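Local structure of LbaCas13a H328A (C2c2) (Lachnospiraceae bacterium NK4A179, 5WLH) at residues A[682-687]-A[712-717]; A[721-726]-A[863-868]; A[1076-1081]-A[1091-1096]. The protein binds pre-crRNA as its guide and belongs to the Cas13a (C2c2) family of RNA-targeting CRISPR nucleases, which cut RNA, preferring A in this enzyme. All blocks are in the same frame, centred on the assembly; numbering follows the deposited sequence.

Interaction 1 (A[682-687]-A[712-717]); sequences FVRKNF and NELKFY. With nucleotides of chain B.
Arg684 NH2 is met from several directions at once. It is hydrogen-bonded to OD1 of Asn718, the next residue of helix 709-732 after Tyr717, and lies near two side chains of residues 712-717. Leu714 CD1 stands 3.9 Å from NH2 at the edge of the guanidinium, near its plane, while Tyr717 CB is 4.1 Å from NH2 in an oblique position. The ribose of A38 of chain B occupies a face of the same group, with O4' 4.0 Å from Arg684 NH2. In the fold, a short linker between helices 678-681 and 687-692 packs on the long helix 709-732, and both segments border the bound RNA. The Arg684 chain starts out extended and then bends (chi2 46°), which carries its end across to the helix, where it crosses the Leu714 side chain at about a right angle.

The second part of the contact sets a ring edge against a backbone carbonyl. Phe687 holds its CG opposite the backbone N (chi1 -171°) and turns the edge of its ring to the helix backbone, so that CE2 lies 3.5 Å from Tyr717 O, close to the ring plane. Tyr717 is held at its far end by Arg692, which bonds to its OH, and Phe716 CD2 sits over one face of its ring.

Both segments also touch RNA. Leu714 CD2 is 3.3 Å from N7 of A38 of chain B, close above the purine, so its two methyls divide their work: CD1 meets the arginine and CD2 the base. On the linker, Val683 CG1 packs 3.5 Å from O5' of C41 of chain B. Next to it, Asn686 ND2 gives a nearly straight hydrogen bond, 2.9 Å and 172°, to OP1 of U42 of chain B.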
# COMPACT_ATOMS: atom_id res chain seq x y z
N PHE A 682 24.64 6.01 6.20
CA PHE A 682 25.98 5.76 5.68
C PHE A 682 25.81 5.12 4.31
O PHE A 682 25.69 3.90 4.18
CB PHE A 682 26.78 4.87 6.64
CG PHE A 682 27.15 5.57 7.90
CD1 PHE A 682 28.32 6.32 7.97
CD2 PHE A 682 26.31 5.53 8.99
CE1 PHE A 682 28.65 6.99 9.14
CE2 PHE A 682 26.64 6.19 10.17
CZ PHE A 682 27.81 6.93 10.23
N VAL A 683 25.77 5.97 3.28
CA VAL A 683 25.61 5.48 1.92
C VAL A 683 26.85 4.71 1.52
O VAL A 683 27.98 5.21 1.67
CB VAL A 683 25.34 6.65 0.97
CG1 VAL A 683 25.29 6.16 -0.46
CG2 VAL A 683 24.05 7.36 1.35
N ARG A 684 26.67 3.48 1.03
CA ARG A 684 27.82 2.62 0.77
C ARG A 684 28.80 3.29 -0.20
O ARG A 684 30.01 3.28 0.03
CB ARG A 684 27.38 1.27 0.23
CG ARG A 684 28.53 0.30 -0.00
CD ARG A 684 29.52 0.27 1.18
NE ARG A 684 30.58 -0.69 0.92
CZ ARG A 684 31.70 -0.39 0.25
NH1 ARG A 684 31.89 0.84 -0.22
NH2 ARG A 684 32.61 -1.32 0.04
N LYS A 685 28.28 3.88 -1.27
CA LYS A 685 29.17 4.50 -2.25
C LYS A 685 30.06 5.57 -1.63
O LYS A 685 31.22 5.72 -2.04
CB LYS A 685 28.35 5.08 -3.40
CG LYS A 685 29.09 6.10 -4.24
CD LYS A 685 28.14 6.89 -5.14
CE LYS A 685 28.92 7.91 -5.97
NZ LYS A 685 30.13 7.29 -6.58
N ASN A 686 29.56 6.30 -0.64
CA ASN A 686 30.32 7.38 -0.01
C ASN A 686 31.14 6.92 1.19
O ASN A 686 31.91 7.72 1.74
CB ASN A 686 29.39 8.51 0.43
CG ASN A 686 28.52 9.01 -0.70
OD1 ASN A 686 28.87 8.89 -1.87
ND2 ASN A 686 27.37 9.60 -0.34
N PHE A 687 31.00 5.66 1.60
CA PHE A 687 31.57 5.19 2.86
C PHE A 687 33.09 5.29 2.93
O PHE A 687 33.60 5.84 3.92
CB PHE A 687 31.08 3.76 3.12
CG PHE A 687 31.41 3.23 4.48
CD1 PHE A 687 30.88 3.82 5.61
CD2 PHE A 687 32.22 2.11 4.63
CE1 PHE A 687 31.17 3.33 6.86
CE2 PHE A 687 32.51 1.62 5.89
CZ PHE A 687 31.98 2.23 7.00
N ASN A 712 42.39 -6.02 -0.65
CA ASN A 712 42.40 -5.90 0.80
C ASN A 712 41.72 -4.62 1.25
O ASN A 712 41.04 -4.59 2.28
CB ASN A 712 43.83 -5.97 1.34
CG ASN A 712 44.35 -7.38 1.43
OD1 ASN A 712 43.60 -8.34 1.22
ND2 ASN A 712 45.64 -7.52 1.70
N GLU A 713 41.92 -3.53 0.50
CA GLU A 713 41.21 -2.30 0.79
C GLU A 713 39.71 -2.51 0.70
O GLU A 713 38.95 -2.07 1.57
CB GLU A 713 41.66 -1.21 -0.18
CG GLU A 713 41.23 0.19 0.20
CD GLU A 713 42.33 1.22 0.03
OE1 GLU A 713 43.29 0.94 -0.72
OE2 GLU A 713 42.22 2.31 0.63
N LEU A 714 39.26 -3.22 -0.34
CA LEU A 714 37.84 -3.48 -0.51
C LEU A 714 37.31 -4.38 0.61
O LEU A 714 36.23 -4.13 1.14
CB LEU A 714 37.60 -4.12 -1.87
CG LEU A 714 36.14 -4.46 -2.16
CD1 LEU A 714 35.28 -3.21 -2.06
CD2 LEU A 714 36.05 -5.08 -3.54
N LYS A 715 38.06 -5.42 0.97
CA LYS A 715 37.69 -6.22 2.13
C LYS A 715 37.54 -5.36 3.38
O LYS A 715 36.59 -5.55 4.15
CB LYS A 715 38.73 -7.32 2.38
CG LYS A 715 38.59 -8.55 1.49
CD LYS A 715 39.33 -9.74 2.09
CE LYS A 715 39.93 -10.63 1.02
NZ LYS A 715 39.00 -10.84 -0.13
N PHE A 716 38.45 -4.41 3.59
CA PHE A 716 38.38 -3.59 4.80
C PHE A 716 37.12 -2.73 4.82
O PHE A 716 36.40 -2.69 5.83
CB PHE A 716 39.60 -2.69 4.95
CG PHE A 716 39.44 -1.67 6.03
CD1 PHE A 716 39.36 -2.06 7.36
CD2 PHE A 716 39.30 -0.32 5.72
CE1 PHE A 716 39.18 -1.13 8.36
CE2 PHE A 716 39.11 0.62 6.72
CZ PHE A 716 39.05 0.22 8.04
N TYR A 717 36.85 -2.01 3.73
CA TYR A 717 35.68 -1.13 3.74
C TYR A 717 34.38 -1.93 3.83
O TYR A 717 33.43 -1.48 4.47
CB TYR A 717 35.69 -0.23 2.50
CG TYR A 717 36.75 0.83 2.60
CD1 TYR A 717 36.77 1.72 3.67
CD2 TYR A 717 37.77 0.91 1.67
CE1 TYR A 717 37.75 2.68 3.78
CE2 TYR A 717 38.75 1.88 1.77
CZ TYR A 717 38.74 2.75 2.83
OH TYR A 717 39.72 3.72 2.93
P U B 42 24.12 9.80 -2.63
OP1 U B 42 25.42 10.45 -2.31
OP2 U B 42 23.30 9.23 -1.54
O5' U B 42 23.22 10.86 -3.39
C5' U B 42 23.76 11.72 -4.38
C4' U B 42 22.66 12.52 -5.03
O4' U B 42 21.71 11.60 -5.64
C3' U B 42 21.80 13.34 -4.08
O3' U B 42 22.37 14.60 -3.74
C2' U B 42 20.48 13.45 -4.82
O2' U B 42 20.55 14.43 -5.85
C1' U B 42 20.40 12.08 -5.48
N1 U B 42 19.62 11.11 -4.67
C2 U B 42 18.24 11.21 -4.70
O2 U B 42 17.66 12.05 -5.35
N3 U B 42 17.56 10.29 -3.94
C4 U B 42 18.11 9.29 -3.17
O4 U B 42 17.37 8.53 -2.54
C5 U B 42 19.54 9.24 -3.19
C6 U B 42 20.23 10.13 -3.92
P A B 38 31.05 -7.00 -2.61
OP1 A B 38 30.59 -8.16 -3.43
OP2 A B 38 32.44 -6.49 -2.83
O5' A B 38 30.12 -5.73 -2.82
C5' A B 38 30.26 -4.58 -2.00
C4' A B 38 30.16 -3.31 -2.80
O4' A B 38 31.45 -3.00 -3.40
C3' A B 38 29.16 -3.34 -3.96
O3' A B 38 28.59 -2.05 -4.12
C2' A B 38 30.04 -3.62 -5.16
O2' A B 38 29.50 -3.18 -6.39
C1' A B 38 31.29 -2.84 -4.80
N9 A B 38 32.51 -3.30 -5.47
C8 A B 38 33.09 -4.54 -5.46
N7 A B 38 34.18 -4.61 -6.18
C5 A B 38 34.33 -3.33 -6.69
C6 A B 38 35.30 -2.74 -7.52
N6 A B 38 36.34 -3.41 -8.01
N1 A B 38 35.15 -1.44 -7.85
C2 A B 38 34.09 -0.77 -7.36
N3 A B 38 33.12 -1.21 -6.56
C4 A B 38 33.31 -2.51 -6.26
P C B 41 21.96 4.36 -1.90
OP1 C B 41 22.95 3.29 -1.60
OP2 C B 41 21.13 4.93 -0.82
O5' C B 41 22.64 5.62 -2.61
C5' C B 41 23.75 5.46 -3.49
C4' C B 41 23.75 6.47 -4.62
O4' C B 41 22.76 6.08 -5.62
C3' C B 41 23.36 7.90 -4.27
O3' C B 41 24.42 8.65 -3.71
C2' C B 41 22.91 8.45 -5.62
O2' C B 41 24.03 8.77 -6.42
C1' C B 41 22.22 7.23 -6.23
N1 C B 41 20.76 7.24 -6.03
C2 C B 41 20.00 8.11 -6.80
O2 C B 41 20.59 8.84 -7.60
N3 C B 41 18.65 8.14 -6.65
C4 C B 41 18.07 7.32 -5.77
N4 C B 41 16.73 7.35 -5.63
C5 C B 41 18.83 6.41 -4.97
C6 C B 41 20.16 6.40 -5.13

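Interaction 2 (A[721-726]-A[863-868]); sequences YYMFKE and AFVLKP. With nucleotides of chain B.
Val865 points its forked side chain at helix 709-732, and each prong has its own partner. With CG1 opposite the backbone N (chi1 166°), the two methyls spread toward neighbouring residues of the helix. CG2 meets the methionine: the two side chains come together end to end, with Met723 CE 3.9 Å from Val865 CG2. The methionine chain runs out extended and turns only at its last torsion (chi3 56°), which places its methyl at the front. CG1 meets the phenylalanine, whose ring offers its edge: Phe724 CE1 is 3.5 Å from Val865 CG1, and the methyl lies near the ring plane as the two side chains cross obliquely. Behind the fork, Val865 CG2 also lies over one face of the Phe864 ring. All three residues that meet here are buried, and the contact between the segments is wholly apolar.

Other residues of the same helix face the RNA. Lys725 NZ has three anionic oxygens around it: Glu726 OE1 at 2.6 Å in a salt bridge, OP2 of A36 of chain B, also 2.6 Å from NZ, and OP2 of U35 of chain B, 2.8 Å from NZ. The ammonium thus sits between two successive phosphates, and the carboxylate, approached nearly end-on, is likely to steady it. Glu726 CG in turn lies over one face of the Tyr722 ring, whose CE1 is 3.5 Å from OP1 of A36 of chain B.

Around this helix-to-loop contact, Phe724 continues edge-to-face onto Phe854 of helix 843-861, Met723 reaches Leu660 of helix 654-665, and Tyr722 packs on helix 635-645. Helix 709-732 therefore runs between the RNA backbone and the linker that leaves helix 843-861.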
# COMPACT_ATOMS: atom_id res chain seq x y z
N TYR A 721 31.88 -1.57 6.93
CA TYR A 721 30.48 -1.30 6.65
C TYR A 721 29.57 -2.25 7.42
O TYR A 721 28.55 -1.83 8.00
CB TYR A 721 30.22 -1.43 5.15
CG TYR A 721 28.98 -0.70 4.71
CD1 TYR A 721 28.91 0.68 4.79
CD2 TYR A 721 27.87 -1.39 4.23
CE1 TYR A 721 27.78 1.36 4.37
CE2 TYR A 721 26.74 -0.72 3.81
CZ TYR A 721 26.70 0.65 3.89
OH TYR A 721 25.58 1.34 3.49
N TYR A 722 29.90 -3.54 7.40
CA TYR A 722 29.10 -4.52 8.13
C TYR A 722 29.18 -4.28 9.63
O TYR A 722 28.17 -4.26 10.32
CB TYR A 722 29.54 -5.95 7.80
CG TYR A 722 28.74 -6.95 8.61
CD1 TYR A 722 27.41 -7.23 8.28
CD2 TYR A 722 29.27 -7.56 9.73
CE1 TYR A 722 26.66 -8.12 9.02
CE2 TYR A 722 28.53 -8.45 10.49
CZ TYR A 722 27.22 -8.73 10.13
OH TYR A 722 26.47 -9.61 10.88
N MET A 723 30.40 -4.09 10.15
CA MET A 723 30.54 -3.87 11.58
C MET A 723 29.79 -2.63 12.03
O MET A 723 29.07 -2.66 13.03
CB MET A 723 32.02 -3.77 11.97
CG MET A 723 32.17 -3.25 13.38
SD MET A 723 33.87 -3.42 13.96
CE MET A 723 34.77 -2.55 12.71
N PHE A 724 29.93 -1.51 11.30
CA PHE A 724 29.19 -0.30 11.65
C PHE A 724 27.68 -0.55 11.61
O PHE A 724 26.94 -0.06 12.47
CB PHE A 724 29.53 0.84 10.70
CG PHE A 724 30.81 1.55 11.05
CD1 PHE A 724 31.66 1.03 12.01
CD2 PHE A 724 31.15 2.73 10.41
CE1 PHE A 724 32.85 1.69 12.33
CE2 PHE A 724 32.34 3.39 10.72
CZ PHE A 724 33.18 2.86 11.69
N LYS A 725 27.23 -1.32 10.62
CA LYS A 725 25.80 -1.61 10.52
C LYS A 725 25.32 -2.34 11.77
O LYS A 725 24.30 -1.96 12.37
CB LYS A 725 25.52 -2.44 9.27
CG LYS A 725 24.00 -2.62 8.99
CD LYS A 725 23.47 -3.96 9.52
CE LYS A 725 23.95 -5.13 8.66
NZ LYS A 725 23.43 -6.44 9.18
N GLU A 726 26.06 -3.36 12.20
CA GLU A 726 25.67 -4.09 13.39
C GLU A 726 25.73 -3.18 14.62
O GLU A 726 24.86 -3.26 15.49
CB GLU A 726 26.55 -5.32 13.57
CG GLU A 726 26.30 -6.38 12.51
CD GLU A 726 24.92 -7.03 12.64
OE1 GLU A 726 24.17 -7.02 11.65
OE2 GLU A 726 24.59 -7.54 13.73
N ALA A 863 36.92 2.82 20.05
CA ALA A 863 38.09 3.52 19.52
C ALA A 863 39.02 2.58 18.78
O ALA A 863 39.74 3.01 17.87
CB ALA A 863 38.83 4.23 20.65
N PHE A 864 39.03 1.29 19.13
CA PHE A 864 39.91 0.36 18.43
C PHE A 864 39.59 0.31 16.94
O PHE A 864 40.47 -0.02 16.14
CB PHE A 864 39.84 -1.04 19.05
CG PHE A 864 38.58 -1.82 18.73
CD1 PHE A 864 38.45 -2.51 17.53
CD2 PHE A 864 37.56 -1.90 19.67
CE1 PHE A 864 37.29 -3.24 17.26
CE2 PHE A 864 36.41 -2.62 19.39
CZ PHE A 864 36.28 -3.29 18.19
N VAL A 865 38.37 0.68 16.57
CA VAL A 865 37.98 0.73 15.16
C VAL A 865 38.88 1.68 14.38
O VAL A 865 39.18 1.42 13.21
CB VAL A 865 36.49 1.13 15.06
CG1 VAL A 865 36.13 1.53 13.64
CG2 VAL A 865 35.60 0.01 15.56
N LEU A 866 39.34 2.77 15.00
CA LEU A 866 40.16 3.74 14.29
C LEU A 866 41.54 3.22 13.92
O LEU A 866 42.22 3.87 13.12
CB LEU A 866 40.31 5.03 15.11
CG LEU A 866 39.04 5.64 15.69
CD1 LEU A 866 39.38 6.85 16.55
CD2 LEU A 866 38.06 6.03 14.60
N LYS A 867 41.97 2.09 14.46
CA LYS A 867 43.33 1.58 14.25
C LYS A 867 43.32 0.18 13.65
O LYS A 867 43.77 -0.78 14.28
CB LYS A 867 44.11 1.61 15.55
CG LYS A 867 44.32 3.02 16.09
CD LYS A 867 45.35 3.77 15.27
CE LYS A 867 45.10 5.27 15.29
NZ LYS A 867 44.22 5.70 14.16
N PRO A 868 42.83 0.03 12.42
CA PRO A 868 42.87 -1.29 11.77
C PRO A 868 44.30 -1.65 11.40
O PRO A 868 45.13 -0.79 11.12
CB PRO A 868 42.02 -1.10 10.52
CG PRO A 868 42.19 0.35 10.19
CD PRO A 868 42.30 1.06 11.51
P A B 36 23.23 -8.96 6.42
OP1 A B 36 24.28 -9.81 7.03
OP2 A B 36 22.93 -7.62 6.96
O5' A B 36 23.51 -8.77 4.88
C5' A B 36 24.67 -8.08 4.44
C4' A B 36 25.36 -8.83 3.33
O4' A B 36 25.79 -10.13 3.80
C3' A B 36 24.51 -9.10 2.11
O3' A B 36 25.44 -9.21 1.03
C2' A B 36 23.92 -10.47 2.43
O2' A B 36 23.42 -11.18 1.32
C1' A B 36 25.13 -11.15 3.06
N9 A B 36 24.86 -12.23 4.00
C8 A B 36 23.90 -12.33 4.98
N7 A B 36 24.02 -13.41 5.71
C5 A B 36 25.15 -14.05 5.20
C6 A B 36 25.81 -15.25 5.54
N6 A B 36 25.40 -16.06 6.52
N1 A B 36 26.91 -15.58 4.83
C2 A B 36 27.32 -14.77 3.84
N3 A B 36 26.78 -13.62 3.44
C4 A B 36 25.68 -13.32 4.17
P U B 35 19.52 -6.12 8.62
OP1 U B 35 18.21 -5.90 9.27
OP2 U B 35 20.65 -6.28 9.57
O5' U B 35 19.47 -7.38 7.66
C5' U B 35 19.55 -8.70 8.16
C4' U B 35 19.60 -9.66 7.01
O4' U B 35 18.38 -9.57 6.25
C3' U B 35 20.69 -9.37 6.00
O3' U B 35 21.93 -9.89 6.42
C2' U B 35 20.15 -10.03 4.73
O2' U B 35 20.44 -11.41 4.72
C1' U B 35 18.63 -9.83 4.89
N1 U B 35 18.15 -8.69 4.09
C2 U B 35 17.89 -8.96 2.76
O2 U B 35 18.02 -10.07 2.27
N3 U B 35 17.47 -7.89 2.03
C4 U B 35 17.30 -6.60 2.48
O4 U B 35 16.93 -5.75 1.67
C5 U B 35 17.59 -6.39 3.86
C6 U B 35 18.00 -7.42 4.61

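Interaction 3 (A[1076-1081]-A[1091-1096]); sequences SQYQTK and KNIKKF. With nucleotides of chain B.
Tyr1078 and Gln1079 both place CG between the backbone N and the carbonyl carbon, chi1 48° and 84°, and these two torsions send the tyrosine ring to Ile1093 and the glutamine alongside a nucleotide base. The side chains of Tyr1078 and Ile1093 run antiparallel past one another, and the isoleucine comes in at the ring edge, in plane, with CG1 3.9 Å from Tyr1078 CE1. At the far end of the ring, Tyr1078 OH passes 4.1 Å from Asn1092 CB. Ile1093 CD1 also nears the loop backbone, 4.3 Å from Gln1079 CA.

The fold here is a pair of consecutive helices, 1062-1075 and 1087-1103, whose linker folds back onto the second helix; Asn1092 and Phe1096 also touch the first helix directly, at Leu1071 and Lys1072. Linker and second helix together flank the adenine of A38 of chain B. Gln1079 CB lies obliquely beyond the N1 edge, to one side of the base plane, 3.3 Å from N1 of A38 of chain B, and Ile1093 CD1 borders its C2 corner at 3.7 Å. From the other side of the plane comes Phe1096, rim first: CE2 is 3.2 Å from C5 of A38, a tight approach, and the phenylalanine presents its edge, not its flat side, to the purine. With an alanine in place of Phe1096, the adenine would probably lose the support on that face and be freer to tilt away from Gln1079.

The glutamine amide has a weak tie of its own to the linker: Gln1079 NE2 donates to Ser1076 O over 3.0 Å, with the N-H bent to 128°. With the amide turned this way, Gln1079 OE1 stands 3.5 Å from N6 of A38. The Phe1096 ring also meets that of Tyr1068.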
# COMPACT_ATOMS: atom_id res chain seq x y z
N SER A 1076 40.61 -1.11 -11.28
CA SER A 1076 41.34 -1.63 -10.13
C SER A 1076 42.17 -0.59 -9.40
O SER A 1076 42.59 -0.85 -8.27
CB SER A 1076 42.25 -2.77 -10.58
OG SER A 1076 43.05 -2.37 -11.68
N GLN A 1077 42.40 0.58 -9.99
CA GLN A 1077 43.30 1.57 -9.42
C GLN A 1077 42.58 2.72 -8.71
O GLN A 1077 43.24 3.50 -8.02
CB GLN A 1077 44.22 2.14 -10.51
CG GLN A 1077 43.49 2.76 -11.70
CD GLN A 1077 42.97 1.73 -12.70
OE1 GLN A 1077 42.82 0.55 -12.38
NE2 GLN A 1077 42.69 2.18 -13.92
N TYR A 1078 41.26 2.83 -8.86
CA TYR A 1078 40.51 3.88 -8.19
C TYR A 1078 39.20 3.35 -7.60
O TYR A 1078 38.22 4.10 -7.50
CB TYR A 1078 40.23 5.06 -9.14
CG TYR A 1078 39.67 4.65 -10.49
CD1 TYR A 1078 38.33 4.30 -10.64
CD2 TYR A 1078 40.47 4.64 -11.63
CE1 TYR A 1078 37.81 3.93 -11.87
CE2 TYR A 1078 39.96 4.28 -12.87
CZ TYR A 1078 38.63 3.93 -12.98
OH TYR A 1078 38.10 3.56 -14.20
N GLN A 1079 39.17 2.08 -7.20
CA GLN A 1079 37.90 1.43 -6.89
C GLN A 1079 37.34 1.85 -5.53
O GLN A 1079 36.13 2.05 -5.40
CB GLN A 1079 38.06 -0.09 -6.97
CG GLN A 1079 38.62 -0.76 -5.72
CD GLN A 1079 39.24 -2.11 -6.01
OE1 GLN A 1079 38.79 -3.13 -5.49
NE2 GLN A 1079 40.28 -2.12 -6.83
N THR A 1080 38.19 1.99 -4.51
CA THR A 1080 37.73 2.42 -3.19
C THR A 1080 37.85 3.92 -2.99
O THR A 1080 37.76 4.39 -1.85
CB THR A 1080 38.48 1.67 -2.09
OG1 THR A 1080 39.89 1.72 -2.34
CG2 THR A 1080 38.01 0.22 -2.02
N LYS A 1081 38.08 4.67 -4.07
CA LYS A 1081 37.92 6.12 -4.00
C LYS A 1081 36.49 6.49 -3.64
O LYS A 1081 36.26 7.55 -3.04
CB LYS A 1081 38.34 6.75 -5.33
CG LYS A 1081 38.36 8.26 -5.33
CD LYS A 1081 39.40 8.82 -6.29
CE LYS A 1081 39.14 8.40 -7.73
NZ LYS A 1081 40.12 9.02 -8.67
N LYS A 1091 31.18 6.01 -14.78
CA LYS A 1091 30.44 5.11 -15.67
C LYS A 1091 31.08 3.73 -15.75
O LYS A 1091 30.37 2.73 -15.88
CB LYS A 1091 30.34 5.72 -17.07
CG LYS A 1091 29.61 7.05 -17.14
CD LYS A 1091 29.57 7.58 -18.57
CE LYS A 1091 29.97 9.05 -18.64
NZ LYS A 1091 28.90 9.91 -19.24
N ASN A 1092 32.41 3.66 -15.67
CA ASN A 1092 33.05 2.35 -15.71
C ASN A 1092 32.86 1.60 -14.40
O ASN A 1092 32.73 0.37 -14.39
CB ASN A 1092 34.54 2.50 -16.02
CG ASN A 1092 34.84 2.38 -17.50
OD1 ASN A 1092 34.06 1.78 -18.25
ND2 ASN A 1092 35.97 2.94 -17.93
N ILE A 1093 32.86 2.32 -13.28
CA ILE A 1093 32.57 1.69 -12.00
C ILE A 1093 31.17 1.09 -12.02
O ILE A 1093 30.96 -0.06 -11.61
CB ILE A 1093 32.75 2.70 -10.85
CG1 ILE A 1093 34.24 2.94 -10.60
CG2 ILE A 1093 32.08 2.20 -9.58
CD1 ILE A 1093 34.94 1.76 -9.94
N LYS A 1094 30.20 1.86 -12.52
CA LYS A 1094 28.83 1.37 -12.62
C LYS A 1094 28.76 0.13 -13.50
O LYS A 1094 28.08 -0.85 -13.16
CB LYS A 1094 27.91 2.46 -13.16
CG LYS A 1094 26.42 2.08 -13.19
CD LYS A 1094 25.86 2.01 -11.78
CE LYS A 1094 24.33 1.95 -11.79
NZ LYS A 1094 23.81 0.69 -12.37
N LYS A 1095 29.46 0.15 -14.64
CA LYS A 1095 29.48 -1.02 -15.52
C LYS A 1095 30.09 -2.22 -14.82
O LYS A 1095 29.60 -3.35 -14.97
CB LYS A 1095 30.24 -0.70 -16.81
CG LYS A 1095 29.47 0.17 -17.79
CD LYS A 1095 30.28 0.39 -19.07
CE LYS A 1095 29.52 1.25 -20.07
NZ LYS A 1095 30.03 1.06 -21.47
N PHE A 1096 31.17 -2.01 -14.06
CA PHE A 1096 31.75 -3.14 -13.34
C PHE A 1096 30.77 -3.70 -12.32
O PHE A 1096 30.60 -4.91 -12.21
CB PHE A 1096 33.04 -2.76 -12.62
CG PHE A 1096 33.52 -3.86 -11.71
CD1 PHE A 1096 34.08 -5.00 -12.25
CD2 PHE A 1096 33.36 -3.78 -10.34
CE1 PHE A 1096 34.51 -6.03 -11.45
CE2 PHE A 1096 33.78 -4.82 -9.52
CZ PHE A 1096 34.36 -5.94 -10.08
P A B 38 31.05 -7.00 -2.61
OP1 A B 38 30.59 -8.16 -3.43
OP2 A B 38 32.44 -6.49 -2.83
O5' A B 38 30.12 -5.73 -2.82
C5' A B 38 30.26 -4.58 -2.00
C4' A B 38 30.16 -3.31 -2.80
O4' A B 38 31.45 -3.00 -3.40
C3' A B 38 29.16 -3.34 -3.96
O3' A B 38 28.59 -2.05 -4.12
C2' A B 38 30.04 -3.62 -5.16
O2' A B 38 29.50 -3.18 -6.39
C1' A B 38 31.29 -2.84 -4.80
N9 A B 38 32.51 -3.30 -5.47
C8 A B 38 33.09 -4.54 -5.46
N7 A B 38 34.18 -4.61 -6.18
C5 A B 38 34.33 -3.33 -6.69
C6 A B 38 35.30 -2.74 -7.52
N6 A B 38 36.34 -3.41 -8.01
N1 A B 38 35.15 -1.44 -7.85
C2 A B 38 34.09 -0.77 -7.36
N3 A B 38 33.12 -1.21 -6.56
C4 A B 38 33.31 -2.51 -6.26

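How the interactions relate
Interactions 1 and 2 use the same helix, 709-732, at successive turns and meet directly: Tyr721 OH is 2.6 Å from Phe682 O, a probable hydrogen bond, and the Phe687 ring packs on Phe724. Interaction 2 is the buried one, purely apolar between its segments, whereas interactions 1 and 3 are partly buried and mix apolar with polar groups. Interaction 3 belongs to another helix pair but touches interaction 1 through Thr1080, which packs on Glu713 and Tyr717. These two share A38 of chain B: Leu714 and Gln1079 approach from one side of the base plane, Phe1096 from the other. Interaction 2 stays apart from interaction 3, nearest atoms about 11 Å away, and its polar RNA partners are phosphate oxygens.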